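Geranylgeranyl pyrophosphate synthase (Corynebacterium glutamicum, PDB 3LK5) probably catalyses the Mg2+-dependent condensation of isopentenyl diphosphate with allylic diphosphates in isoprenoid biosynthesis. Local coordinates at residues Asp27-Phe32 / Glu160-Asp165; Glu88-Ala93 / Ser166-Glu171; Leu16-Phe21 / Arg66-Trp71; Arg223-Gly228 / Leu243-Asp248. All blocks are in the same frame, centred on the assembly; numbering follows the deposited sequence.

The four contacts lie in one all-helical prenyltransferase subunit of a dimer, all away from the Mg2+ ligands Asp108, Asp112 and Asp194. Interactions 1 and 2 are neighbours, centres about 10 Å apart, and are tied by a salt bridge of 2.7 Å from Arg28 NE to Asp92 OD1. Interaction 2 meets interaction 3 through Leu91 of helix 87-111, whose CD2 packs 3.7 Å from Phe21 CE1. Interaction 3 runs into interaction 4 through a probable hydrogen bond of 2.9 Å between Tyr69 OH and Tyr245 OH. The ends of this series, interactions 1 and 4, have centres about 22 Å apart and do not touch.

Interaction 1. Residues Asp27-Phe32 / Glu160-Asp165; sequences DRLTQF and EDMLQD
Residues 27-32 of helix 21-43 and residues 160-164 near the end of helix 144-164 cross almost perpendicularly, their short axes 102° apart and no closer than 11.9 Å. The gap is spanned chiefly by Met162, a selenomethionine in this structure. Its CG lies anti to the backbone N (chi1 -171°) and the chain stays extended beyond, so the side chain reaches straight across to the other helix. The methyl CE comes to rest 3.5 Å from Arg28 O and 3.8 Å from Arg28 CB. One atom back, Met162 SE lies 3.9 Å from Leu29 CD2, where the two side chains cross at about a right angle. The same selenium forms a Met-aromatic contact with Phe32, 4.5 Å from the ring centroid and 29° off the ring normal. Farther round that ring, Phe32 CE2 packs 3.7 Å from Met162 CB, while Asp161 CB approaches the ring edge at CZ, 4.2 Å away. Phe99 and Trp158 also meet the Phe32 ring. The charged ends turn to other partners: Arg28 to Asp92, and Asp161 OD1 to Arg184 and Arg177 of the second subunit. The join between the helices therefore rests on dispersion and selenium-ring contact, with no hydrogen bond across it, while Asp161 links the same helix end to the dimer interface by salt bridges.

Interaction 2. Residues Glu88-Ala93 / Ser166-Glu171; sequences ESVLDA and SGLSAE
An ST turn in the short connection between helix 144-164 and helix 170-199 lies against the side of helix 87-111, within the all-helical prenyltransferase fold. Ser166 OG accepts from Leu168 N at 3.2 Å in a nearly straight bond (168°), and it also bonds Leu163 O in the last turn of the preceding helix. With chi1 at 58° the hydroxyl sits in the crowded position between its own backbone N and carbonyl carbon, where both bonds can be made. Gly167, at the middle of the turn, has a positive phi and passes close beside the Ser89 hydroxyl. Across the contact, Ser89 OG donates to Ser166 O over 2.8 Å, meeting the carbonyl from above its plane, 39° out of it. Leu168 follows the turn and directs its branched end back to the helix: CD1 packs 3.9 Å from Ala93 CB, and CD2 lies 3.9 Å from Ser89 CB. Val90 touches the same CD2 branch more loosely. Leu163 and Ile231 also pack on Leu168. Just beyond, Ser169 caps the next helix through Ala172 N. On the more polar flank, Ser166 CB lies 4.0 Å from CB of Asp92, whose OD1 is paired with Arg28. A water completes the join, donating one hydrogen to Asp92 OD2 at 2.9 Å and the other to Ser166 O at 2.8 Å, so that this one carbonyl oxygen is gripped by both the water and the Ser89 hydroxyl.

Interaction 3. Residues Leu16-Phe21 / Arg66-Trp71; sequences LDLDKF and RPLYAW
An aromatic stack with aliphatic packing round it lays the N-terminal segment 16-21, which leads into helix 21-43, on helix 65-78. Phe21 and Trp71 both carry CG anti to the backbone N, and their rings form an offset stack. The Phe21 ring and the five-membered ring of Trp71 have centroids 4.3 Å apart and planes only 8° from parallel. Each ring lays an atom over a face of the other, Phe21 CE1 and Trp71 CD1 meeting at 3.5 Å. Leu68 fills in beside the stack: its CD1 touches Phe21 CB at 3.8 Å and Leu16 CD1 at 3.6 Å. That Leu16 methyl, though poorly ordered, also reaches Trp71 CD1 at 3.6 Å. Trp71 NE1 is buried here with no hydrogen-bonding partner in the model. The turn before Phe21 is held by an Asx motif, Lys20 N donating to Asp17 OD1 at 3.3 Å from above the carboxylate plane. Leu91 of helix 87-111 packs on Phe21, and Leu87 of that helix on Trp71, while Gln360 and Leu364 of helix 355-369 touch Leu18, so segment 16-21 meets helices 65-78, 87-111 and 355-369.

Interaction 4. Residues Arg223-Gly228 / Leu243-Asp248; sequences RPLHLG and LHYGHD
Two leucines carry this contact, one from each side. Leu225 CD1 meets the Tyr245 ring, 3.5 Å from CD2 and 3.8 Å from CE2, with the two side chains crossing at about a right angle. In the other direction Leu243 brings CD1 over one face of the His226 ring, while its CD2 sits 3.8 Å from His226 CB. The same CD2 lies 4.2 Å from Arg223 NH1, so the leucine tip touches both side chains, lying over the His226 ring and only grazing the guanidinium obliquely. Leu225 CD1 also lies 4.4 Å from Gly246 CA. Behind this first shell, Arg223 NH1 donates to His226 ND1 at 3.0 Å. The bond is bent (138°), but it lies in the planes of both groups and helps set the rotation of the imidazole. A ring that accepts at ND1 is consistent with a neutral imidazole protonated on NE2. Arg223 is held in turn by Glu186 of helix 170-199, through a salt bridge from NH2. Farther along residues 243-248, His247 ND1 donates to the anti lone pair of Asp248 OD1 at 2.8 Å, and Asp248 OD2 bonds Ser343. Tyr245 OH bonds Leu361 O. The two segments run nearly antiparallel, at 159° with axes 8.9 Å apart, as the arms of the helical hairpin formed by helices 205-231 and 236-263. Helix 170-199 packs on the His226 side, whereas helices 65-78 and 355-369 both touch Leu225.

Interaction 1. Residues Asp27-Phe32 / Glu160-Asp165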
loop_
_atom_site.group_PDB
_atom_site.type_symbol
_atom_site.label_atom_id
_atom_site.label_comp_id
_atom_site.label_asym_id
_atom_site.label_seq_id
_atom_site.Cartn_x
_atom_site.Cartn_y
_atom_site.Cartn_z
ATOM N N ASP A 27 18.458 -6.982 12.008
ATOM C CA ASP A 27 18.261 -6.433 13.360
ATOM C C ASP A 27 17.239 -5.288 13.401
ATOM O O ASP A 27 16.411 -5.233 14.316
ATOM C CB ASP A 27 19.559 -5.880 13.969
ATOM C CG ASP A 27 20.507 -6.973 14.450
ATOM O OD1 ASP A 27 20.066 -8.093 14.722
ATOM O OD2 ASP A 27 21.714 -6.702 14.539
ATOM N N ARG A 28 17.378 -4.313 12.506
ATOM C CA ARG A 28 16.433 -3.174 12.533
ATOM C C ARG A 28 14.989 -3.641 12.277
ATOM O O ARG A 28 14.050 -3.163 12.923
ATOM C CB ARG A 28 16.826 -2.102 11.478
ATOM C CG ARG A 28 18.293 -1.579 11.582
ATOM C CD ARG A 28 18.715 -1.186 13.021
ATOM N NE ARG A 28 17.845 -0.200 13.662
ATOM C CZ ARG A 28 17.975 0.183 14.933
ATOM N NH1 ARG A 28 18.946 -0.347 15.694
ATOM N NH2 ARG A 28 17.151 1.082 15.450
ATOM N N LEU A 29 14.821 -4.543 11.311
ATOM C CA LEU A 29 13.506 -5.055 10.965
ATOM C C LEU A 29 12.937 -5.846 12.127
ATOM O O LEU A 29 11.727 -5.760 12.397
ATOM C CB LEU A 29 13.538 -5.946 9.710
ATOM C CG LEU A 29 13.913 -5.190 8.410
ATOM C CD1 LEU A 29 14.222 -6.234 7.352
ATOM C CD2 LEU A 29 12.717 -4.218 8.001
ATOM N N THR A 30 13.792 -6.628 12.806
ATOM C CA THR A 30 13.351 -7.357 14.011
ATOM C C THR A 30 12.808 -6.432 15.067
ATOM O O THR A 30 11.721 -6.683 15.636
ATOM C CB THR A 30 14.503 -8.248 14.611
ATOM O OG1 THR A 30 14.936 -9.161 13.605
ATOM C CG2 THR A 30 13.978 -9.032 15.813
ATOM N N GLN A 31 13.541 -5.361 15.354
ATOM C CA GLN A 31 13.098 -4.417 16.361
ATOM C C GLN A 31 11.742 -3.787 16.014
ATOM O O GLN A 31 10.862 -3.620 16.884
ATOM C CB GLN A 31 14.149 -3.329 16.582
ATOM C CG GLN A 31 15.450 -3.964 17.034
ATOM C CD GLN A 31 16.333 -3.040 17.834
ATOM O OE1 GLN A 31 17.488 -3.387 18.116
ATOM N NE2 GLN A 31 15.824 -1.857 18.201
ATOM N N PHE A 32 11.577 -3.471 14.736
ATOM C CA PHE A 32 10.333 -2.822 14.305
ATOM C C PHE A 32 9.151 -3.789 14.457
ATOM O O PHE A 32 8.082 -3.418 14.982
ATOM C CB PHE A 32 10.480 -2.343 12.840
ATOM C CG PHE A 32 9.214 -1.689 12.305
ATOM C CD1 PHE A 32 8.216 -2.455 11.709
ATOM C CD2 PHE A 32 9.032 -0.314 12.434
ATOM C CE1 PHE A 32 7.007 -1.848 11.239
ATOM C CE2 PHE A 32 7.840 0.327 11.958
ATOM C CZ PHE A 32 6.832 -0.440 11.353
ATOM N N GLU A 160 6.278 2.981 5.371
ATOM C CA GLU A 160 6.120 4.416 5.588
ATOM C C GLU A 160 6.335 4.725 7.060
ATOM O O GLU A 160 6.988 5.699 7.374
ATOM C CB GLU A 160 4.702 4.923 5.176
ATOM C CG GLU A 160 4.281 4.364 3.822
ATOM C CD GLU A 160 4.797 5.139 2.577
ATOM O OE1 GLU A 160 5.577 6.163 2.813
ATOM O OE2 GLU A 160 4.361 4.723 1.388
ATOM N N ASP A 161 5.697 3.956 7.956
ATOM C CA ASP A 161 5.848 4.216 9.418
ATOM C C ASP A 161 7.316 4.108 9.818
ATOM O O ASP A 161 7.785 4.868 10.657
ATOM C CB ASP A 161 5.084 3.165 10.225
ATOM C CG ASP A 161 3.553 3.345 10.134
ATOM O OD1 ASP A 161 3.056 4.435 9.769
ATOM O OD2 ASP A 161 2.850 2.368 10.402
HETATM N N MSE A 162 7.996 3.096 9.312
HETATM C CA MSE A 162 9.384 2.853 9.747
HETATM C C MSE A 162 10.255 4.034 9.376
HETATM O O MSE A 162 11.124 4.438 10.171
HETATM C CB MSE A 162 9.943 1.556 9.131
HETATM C CG MSE A 162 11.312 1.169 9.753
HETATM SE SE MSE A 162 11.718 -0.666 9.251
HETATM C CE MSE A 162 13.456 -0.894 10.267
ATOM N N LEU A 163 10.014 4.614 8.193
ATOM C CA LEU A 163 10.673 5.870 7.827
ATOM C C LEU A 163 10.225 7.060 8.713
ATOM O O LEU A 163 11.074 7.761 9.308
ATOM C CB LEU A 163 10.448 6.202 6.314
ATOM C CG LEU A 163 11.069 7.549 5.866
ATOM C CD1 LEU A 163 12.622 7.509 5.993
ATOM C CD2 LEU A 163 10.608 7.905 4.437
ATOM N N GLN A 164 8.911 7.303 8.807
ATOM C CA GLN A 164 8.433 8.527 9.477
ATOM C C GLN A 164 8.730 8.463 10.985
ATOM O O GLN A 164 8.937 9.511 11.602
ATOM C CB GLN A 164 6.922 8.706 9.303
ATOM C CG GLN A 164 6.506 8.964 7.802
ATOM C CD GLN A 164 7.298 10.062 7.131
ATOM O OE1 GLN A 164 7.639 11.062 7.753
ATOM N NE2 GLN A 164 7.577 9.886 5.829
ATOM N N ASP A 165 8.809 7.255 11.531
ATOM C CA ASP A 165 9.051 7.055 12.981
ATOM C C ASP A 165 10.489 6.711 13.331
ATOM O O ASP A 165 10.796 6.362 14.493
ATOM C CB ASP A 165 8.119 5.987 13.576
ATOM C CG ASP A 165 6.649 6.453 13.627
ATOM O OD1 ASP A 165 6.350 7.655 13.811
ATOM O OD2 ASP A 165 5.775 5.596 13.424
#

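Interaction 2. Residues Glu88-Ala93 / Ser166-Glu171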
loop_
_atom_site.group_PDB
_atom_site.type_symbol
_atom_site.label_atom_id
_atom_site.label_comp_id
_atom_site.label_asym_id
_atom_site.label_seq_id
_atom_site.Cartn_x
_atom_site.Cartn_y
_atom_site.Cartn_z
ATOM N N GLU A 88 21.043 5.044 14.293
ATOM C CA GLU A 88 19.918 4.130 14.322
ATOM C C GLU A 88 18.797 4.605 13.376
ATOM O O GLU A 88 18.078 3.784 12.754
ATOM C CB GLU A 88 19.363 4.098 15.762
ATOM C CG GLU A 88 20.371 3.613 16.813
ATOM C CD GLU A 88 21.510 4.628 17.195
ATOM O OE1 GLU A 88 21.511 5.836 16.858
ATOM O OE2 GLU A 88 22.431 4.159 17.913
ATOM N N SER A 89 18.604 5.917 13.324
ATOM C CA SER A 89 17.535 6.500 12.457
ATOM C C SER A 89 17.874 6.337 10.990
ATOM O O SER A 89 17.001 6.052 10.166
ATOM C CB SER A 89 17.318 7.983 12.777
ATOM O OG SER A 89 16.980 8.164 14.157
ATOM N N VAL A 90 19.140 6.564 10.655
ATOM C CA VAL A 90 19.571 6.329 9.274
ATOM C C VAL A 90 19.394 4.888 8.887
ATOM O O VAL A 90 18.898 4.576 7.768
ATOM C CB VAL A 90 21.052 6.781 9.070
ATOM C CG1 VAL A 90 21.513 6.483 7.644
ATOM C CG2 VAL A 90 21.186 8.263 9.418
ATOM N N LEU A 91 19.787 3.982 9.793
ATOM C CA LEU A 91 19.687 2.554 9.491
ATOM C C LEU A 91 18.218 2.112 9.364
ATOM O O LEU A 91 17.895 1.247 8.543
ATOM C CB LEU A 91 20.366 1.708 10.604
ATOM C CG LEU A 91 21.898 1.918 10.663
ATOM C CD1 LEU A 91 22.485 1.179 11.915
ATOM C CD2 LEU A 91 22.555 1.408 9.402
ATOM N N ASP A 92 17.347 2.700 10.169
ATOM C CA ASP A 92 15.915 2.370 10.056
ATOM C C ASP A 92 15.325 2.877 8.760
ATOM O O ASP A 92 14.507 2.167 8.125
ATOM C CB ASP A 92 15.147 2.969 11.225
ATOM C CG ASP A 92 15.260 2.115 12.488
ATOM O OD1 ASP A 92 15.657 0.942 12.452
ATOM O OD2 ASP A 92 14.973 2.638 13.548
ATOM N N ALA A 93 15.745 4.093 8.357
ATOM C CA ALA A 93 15.322 4.599 7.021
ATOM C C ALA A 93 15.756 3.674 5.912
ATOM O O ALA A 93 14.953 3.346 5.027
ATOM C CB ALA A 93 15.841 6.045 6.767
ATOM N N SER A 166 11.371 6.850 12.338
ATOM C CA SER A 166 12.780 6.435 12.449
ATOM C C SER A 166 13.541 7.269 13.474
ATOM O O SER A 166 14.565 6.811 14.003
ATOM C CB SER A 166 13.476 6.592 11.095
ATOM O OG SER A 166 13.382 7.940 10.640
ATOM N N GLY A 167 13.069 8.494 13.706
ATOM C CA GLY A 167 13.801 9.447 14.541
ATOM C C GLY A 167 14.697 10.361 13.723
ATOM O O GLY A 167 15.412 11.166 14.307
ATOM N N LEU A 168 14.686 10.246 12.378
ATOM C CA LEU A 168 15.286 11.296 11.519
ATOM C C LEU A 168 14.671 12.648 11.899
ATOM O O LEU A 168 13.469 12.721 12.206
ATOM C CB LEU A 168 15.004 11.023 10.027
ATOM C CG LEU A 168 15.807 9.867 9.387
ATOM C CD1 LEU A 168 15.417 9.716 7.919
ATOM C CD2 LEU A 168 17.322 10.142 9.508
ATOM N N SER A 169 15.487 13.691 11.878
ATOM C CA SER A 169 15.042 15.054 12.139
ATOM C C SER A 169 13.994 15.477 11.100
ATOM O O SER A 169 13.931 14.911 9.999
ATOM C CB SER A 169 16.235 16.011 12.076
ATOM O OG SER A 169 16.735 16.127 10.742
ATOM N N ALA A 170 13.181 16.473 11.457
ATOM C CA ALA A 170 12.239 17.074 10.495
ATOM C C ALA A 170 12.934 17.470 9.210
ATOM O O ALA A 170 12.375 17.305 8.126
ATOM C CB ALA A 170 11.600 18.289 11.095
ATOM N N GLU A 171 14.135 18.072 9.326
ATOM C CA GLU A 171 14.870 18.532 8.147
ATOM C C GLU A 171 15.271 17.355 7.248
ATOM O O GLU A 171 15.102 17.411 6.009
ATOM C CB GLU A 171 16.115 19.333 8.572
ATOM C CG GLU A 171 15.783 20.648 9.302
ATOM C CD GLU A 171 15.260 20.513 10.777
ATOM O OE1 GLU A 171 15.229 19.417 11.420
ATOM O OE2 GLU A 171 14.877 21.579 11.318
HETATM O O HOH W 1 15.723 4.697 15.443
#

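Interaction 3. Residues Leu16-Phe21 / Arg66-Trp71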
loop_
_atom_site.group_PDB
_atom_site.type_symbol
_atom_site.label_atom_id
_atom_site.label_comp_id
_atom_site.label_asym_id
_atom_site.label_seq_id
_atom_site.Cartn_x
_atom_site.Cartn_y
_atom_site.Cartn_z
ATOM N N LEU A 16 31.728 1.051 4.377
ATOM C CA LEU A 16 30.716 0.232 3.732
ATOM C C LEU A 16 31.160 -1.235 3.711
ATOM O O LEU A 16 32.143 -1.599 3.033
ATOM C CB LEU A 16 30.476 0.765 2.313
ATOM C CG LEU A 16 29.421 0.144 1.413
ATOM C CD1 LEU A 16 28.086 0.073 2.115
ATOM C CD2 LEU A 16 29.326 0.977 0.135
ATOM N N ASP A 17 30.458 -2.068 4.476
ATOM C CA ASP A 17 30.769 -3.488 4.553
ATOM C C ASP A 17 29.642 -4.261 3.885
ATOM O O ASP A 17 28.607 -4.485 4.487
ATOM C CB ASP A 17 30.937 -3.910 6.017
ATOM C CG ASP A 17 31.602 -5.271 6.176
ATOM O OD1 ASP A 17 31.254 -6.239 5.458
ATOM O OD2 ASP A 17 32.470 -5.379 7.064
ATOM N N LEU A 18 29.858 -4.683 2.643
ATOM C CA LEU A 18 28.791 -5.276 1.839
ATOM C C LEU A 18 28.285 -6.560 2.452
ATOM O O LEU A 18 27.079 -6.807 2.472
ATOM C CB LEU A 18 29.259 -5.576 0.411
ATOM C CG LEU A 18 29.911 -4.450 -0.387
ATOM C CD1 LEU A 18 30.162 -4.950 -1.805
ATOM C CD2 LEU A 18 29.057 -3.183 -0.395
ATOM N N ASP A 19 29.210 -7.391 2.934
ATOM C CA ASP A 19 28.829 -8.718 3.411
ATOM C C ASP A 19 28.091 -8.734 4.750
ATOM O O ASP A 19 27.214 -9.566 4.926
ATOM C CB ASP A 19 30.020 -9.704 3.399
ATOM C CG ASP A 19 30.503 -10.026 1.976
ATOM O OD1 ASP A 19 29.710 -9.899 1.008
ATOM O OD2 ASP A 19 31.685 -10.406 1.826
ATOM N N LYS A 20 28.413 -7.825 5.670
ATOM C CA LYS A 20 27.763 -7.830 6.997
ATOM C C LYS A 20 26.526 -6.923 7.084
ATOM O O LYS A 20 25.748 -7.037 8.031
ATOM C CB LYS A 20 28.721 -7.387 8.115
ATOM C CG LYS A 20 29.969 -8.265 8.296
ATOM C CD LYS A 20 30.703 -7.908 9.588
ATOM C CE LYS A 20 32.162 -8.372 9.558
ATOM N NZ LYS A 20 32.358 -9.815 9.912
ATOM N N PHE A 21 26.378 -5.980 6.154
ATOM C CA PHE A 21 25.256 -5.037 6.275
ATOM C C PHE A 21 23.873 -5.718 6.381
ATOM O O PHE A 21 23.060 -5.269 7.172
ATOM C CB PHE A 21 25.278 -3.941 5.199
ATOM C CG PHE A 21 24.374 -2.790 5.507
ATOM C CD1 PHE A 21 24.697 -1.913 6.515
ATOM C CD2 PHE A 21 23.201 -2.602 4.790
ATOM C CE1 PHE A 21 23.884 -0.858 6.833
ATOM C CE2 PHE A 21 22.371 -1.539 5.079
ATOM C CZ PHE A 21 22.708 -0.661 6.114
ATOM N N ARG A 66 18.657 -3.050 -1.511
ATOM C CA ARG A 66 18.112 -1.687 -1.509
ATOM C C ARG A 66 18.550 -0.905 -0.272
ATOM O O ARG A 66 19.070 0.187 -0.419
ATOM C CB ARG A 66 16.575 -1.657 -1.777
ATOM C CG ARG A 66 16.211 -2.212 -3.157
ATOM C CD ARG A 66 14.707 -2.453 -3.359
ATOM N NE ARG A 66 14.530 -3.182 -4.615
ATOM C CZ ARG A 66 14.719 -4.491 -4.772
ATOM N NH1 ARG A 66 15.058 -5.254 -3.749
ATOM N NH2 ARG A 66 14.563 -5.038 -5.974
ATOM N N PRO A 67 18.402 -1.473 0.956
ATOM C CA PRO A 67 18.976 -0.783 2.114
ATOM C C PRO A 67 20.473 -0.618 1.981
ATOM O O PRO A 67 21.028 0.388 2.406
ATOM C CB PRO A 67 18.706 -1.751 3.292
ATOM C CG PRO A 67 17.516 -2.535 2.874
ATOM C CD PRO A 67 17.623 -2.659 1.351
ATOM N N LEU A 68 21.135 -1.595 1.383
ATOM C CA LEU A 68 22.599 -1.454 1.182
ATOM C C LEU A 68 22.966 -0.234 0.316
ATOM O O LEU A 68 23.881 0.523 0.632
ATOM C CB LEU A 68 23.142 -2.736 0.553
ATOM C CG LEU A 68 24.676 -2.832 0.396
ATOM C CD1 LEU A 68 25.514 -2.438 1.664
ATOM C CD2 LEU A 68 24.993 -4.254 -0.071
ATOM N N TYR A 69 22.219 -0.017 -0.765
ATOM C CA TYR A 69 22.431 1.159 -1.596
ATOM C C TYR A 69 22.052 2.454 -0.907
ATOM O O TYR A 69 22.740 3.448 -1.093
ATOM C CB TYR A 69 21.748 1.030 -2.980
ATOM C CG TYR A 69 22.638 0.348 -4.005
ATOM C CD1 TYR A 69 22.237 -0.824 -4.621
ATOM C CD2 TYR A 69 23.889 0.903 -4.352
ATOM C CE1 TYR A 69 23.048 -1.448 -5.573
ATOM C CE2 TYR A 69 24.691 0.307 -5.292
ATOM C CZ TYR A 69 24.260 -0.861 -5.910
ATOM O OH TYR A 69 25.063 -1.455 -6.866
ATOM N N ALA A 70 20.964 2.470 -0.121
ATOM C CA ALA A 70 20.643 3.658 0.646
ATOM C C ALA A 70 21.795 4.019 1.612
ATOM O O ALA A 70 22.195 5.185 1.737
ATOM C CB ALA A 70 19.314 3.458 1.424
ATOM N N TRP A 71 22.307 3.002 2.306
ATOM C CA TRP A 71 23.428 3.203 3.209
ATOM C C TRP A 71 24.675 3.722 2.490
ATOM O O TRP A 71 25.322 4.636 2.960
ATOM C CB TRP A 71 23.709 1.888 3.968
ATOM C CG TRP A 71 24.881 1.929 4.936
ATOM C CD1 TRP A 71 25.982 1.102 4.903
ATOM C CD2 TRP A 71 25.043 2.765 6.090
ATOM N NE1 TRP A 71 26.830 1.408 5.936
ATOM C CE2 TRP A 71 26.281 2.411 6.688
ATOM C CE3 TRP A 71 24.275 3.780 6.676
ATOM C CZ2 TRP A 71 26.779 3.060 7.828
ATOM C CZ3 TRP A 71 24.762 4.426 7.816
ATOM C CH2 TRP A 71 26.013 4.052 8.380
#

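Interaction 4. Residues Arg223-Gly228 / Leu243-Asp248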
loop_
_atom_site.group_PDB
_atom_site.type_symbol
_atom_site.label_atom_id
_atom_site.label_comp_id
_atom_site.label_asym_id
_atom_site.label_seq_id
_atom_site.Cartn_x
_atom_site.Cartn_y
_atom_site.Cartn_z
ATOM N N ARG A 223 17.121 5.302 -6.792
ATOM C CA ARG A 223 16.424 5.998 -5.720
ATOM C C ARG A 223 16.918 5.630 -4.296
ATOM O O ARG A 223 16.954 6.516 -3.457
ATOM C CB ARG A 223 14.884 5.893 -5.811
ATOM C CG ARG A 223 14.250 6.543 -7.066
ATOM C CD ARG A 223 14.511 8.033 -7.125
ATOM N NE ARG A 223 13.720 8.645 -8.218
ATOM C CZ ARG A 223 13.890 9.895 -8.642
ATOM N NH1 ARG A 223 14.782 10.708 -8.057
ATOM N NH2 ARG A 223 13.131 10.374 -9.632
ATOM N N PRO A 224 17.267 4.348 -4.014
ATOM C CA PRO A 224 17.875 4.116 -2.684
ATOM C C PRO A 224 19.131 4.987 -2.500
ATOM O O PRO A 224 19.303 5.561 -1.451
ATOM C CB PRO A 224 18.210 2.603 -2.721
ATOM C CG PRO A 224 16.994 2.041 -3.514
ATOM C CD PRO A 224 16.917 3.071 -4.679
ATOM N N LEU A 225 20.005 5.082 -3.511
ATOM C CA LEU A 225 21.206 5.953 -3.380
ATOM C C LEU A 225 20.794 7.386 -3.110
ATOM O O LEU A 225 21.360 8.058 -2.248
ATOM C CB LEU A 225 22.050 5.975 -4.682
ATOM C CG LEU A 225 22.903 4.685 -4.802
ATOM C CD1 LEU A 225 23.386 4.482 -6.271
ATOM C CD2 LEU A 225 24.079 4.640 -3.814
ATOM N N HIS A 226 19.828 7.851 -3.904
ATOM C CA HIS A 226 19.285 9.201 -3.756
ATOM C C HIS A 226 18.761 9.417 -2.332
ATOM O O HIS A 226 19.072 10.420 -1.689
ATOM C CB HIS A 226 18.176 9.423 -4.822
ATOM C CG HIS A 226 17.678 10.833 -4.899
ATOM N ND1 HIS A 226 16.648 11.216 -5.740
ATOM C CD2 HIS A 226 18.028 11.939 -4.199
ATOM C CE1 HIS A 226 16.391 12.504 -5.551
ATOM N NE2 HIS A 226 17.220 12.964 -4.630
ATOM N N LEU A 227 17.984 8.452 -1.833
ATOM C CA LEU A 227 17.426 8.572 -0.477
ATOM C C LEU A 227 18.534 8.729 0.592
ATOM O O LEU A 227 18.489 9.645 1.441
ATOM C CB LEU A 227 16.555 7.326 -0.204
ATOM C CG LEU A 227 15.987 7.189 1.209
ATOM C CD1 LEU A 227 15.037 8.420 1.437
ATOM C CD2 LEU A 227 15.252 5.823 1.399
ATOM N N GLY A 228 19.504 7.821 0.558
ATOM C CA GLY A 228 20.621 7.869 1.519
ATOM C C GLY A 228 21.393 9.168 1.407
ATOM O O GLY A 228 21.709 9.809 2.426
ATOM N N LEU A 243 22.787 9.058 -9.139
ATOM C CA LEU A 243 21.592 8.737 -9.907
ATOM C C LEU A 243 21.965 8.187 -11.282
ATOM O O LEU A 243 21.290 7.281 -11.768
ATOM C CB LEU A 243 20.647 9.958 -10.059
ATOM C CG LEU A 243 19.764 10.284 -8.839
ATOM C CD1 LEU A 243 19.088 11.694 -9.034
ATOM C CD2 LEU A 243 18.715 9.189 -8.588
ATOM N N HIS A 244 23.024 8.720 -11.883
ATOM C CA HIS A 244 23.496 8.190 -13.182
ATOM C C HIS A 244 24.061 6.791 -13.019
ATOM O O HIS A 244 23.760 5.893 -13.797
ATOM C CB HIS A 244 24.563 9.096 -13.784
ATOM C CG HIS A 244 24.029 10.300 -14.487
ATOM N ND1 HIS A 244 23.285 10.213 -15.645
ATOM C CD2 HIS A 244 24.222 11.624 -14.264
ATOM C CE1 HIS A 244 22.997 11.433 -16.076
ATOM N NE2 HIS A 244 23.561 12.309 -15.263
ATOM N N TYR A 245 24.905 6.608 -12.008
ATOM C CA TYR A 245 25.344 5.260 -11.650
ATOM C C TYR A 245 24.170 4.312 -11.455
ATOM O O TYR A 245 24.141 3.197 -12.010
ATOM C CB TYR A 245 26.224 5.316 -10.384
ATOM C CG TYR A 245 26.511 3.987 -9.697
ATOM C CD1 TYR A 245 27.744 3.316 -9.890
ATOM C CD2 TYR A 245 25.546 3.406 -8.830
ATOM C CE1 TYR A 245 28.010 2.109 -9.199
ATOM C CE2 TYR A 245 25.772 2.212 -8.175
ATOM C CZ TYR A 245 27.010 1.566 -8.347
ATOM O OH TYR A 245 27.191 0.393 -7.651
ATOM N N GLY A 246 23.175 4.736 -10.697
ATOM C CA GLY A 246 22.061 3.840 -10.388
ATOM C C GLY A 246 21.269 3.505 -11.652
ATOM O O GLY A 246 20.734 2.393 -11.781
ATOM N N HIS A 247 21.123 4.482 -12.542
ATOM C CA HIS A 247 20.359 4.265 -13.780
ATOM C C HIS A 247 21.069 3.176 -14.629
ATOM O O HIS A 247 20.443 2.165 -15.002
ATOM C CB HIS A 247 20.247 5.571 -14.585
ATOM C CG HIS A 247 19.761 5.397 -15.997
ATOM N ND1 HIS A 247 20.605 5.114 -17.059
ATOM C CD2 HIS A 247 18.520 5.530 -16.533
ATOM C CE1 HIS A 247 19.898 5.039 -18.178
ATOM N NE2 HIS A 247 18.632 5.289 -17.888
ATOM N N ASP A 248 22.364 3.375 -14.858
ATOM C CA ASP A 248 23.163 2.443 -15.692
ATOM C C ASP A 248 23.340 1.064 -15.060
ATOM O O ASP A 248 23.045 0.042 -15.680
ATOM C CB ASP A 248 24.520 3.040 -16.015
ATOM C CG ASP A 248 24.432 4.236 -16.932
ATOM O OD1 ASP A 248 23.331 4.587 -17.419
ATOM O OD2 ASP A 248 25.476 4.840 -17.173
#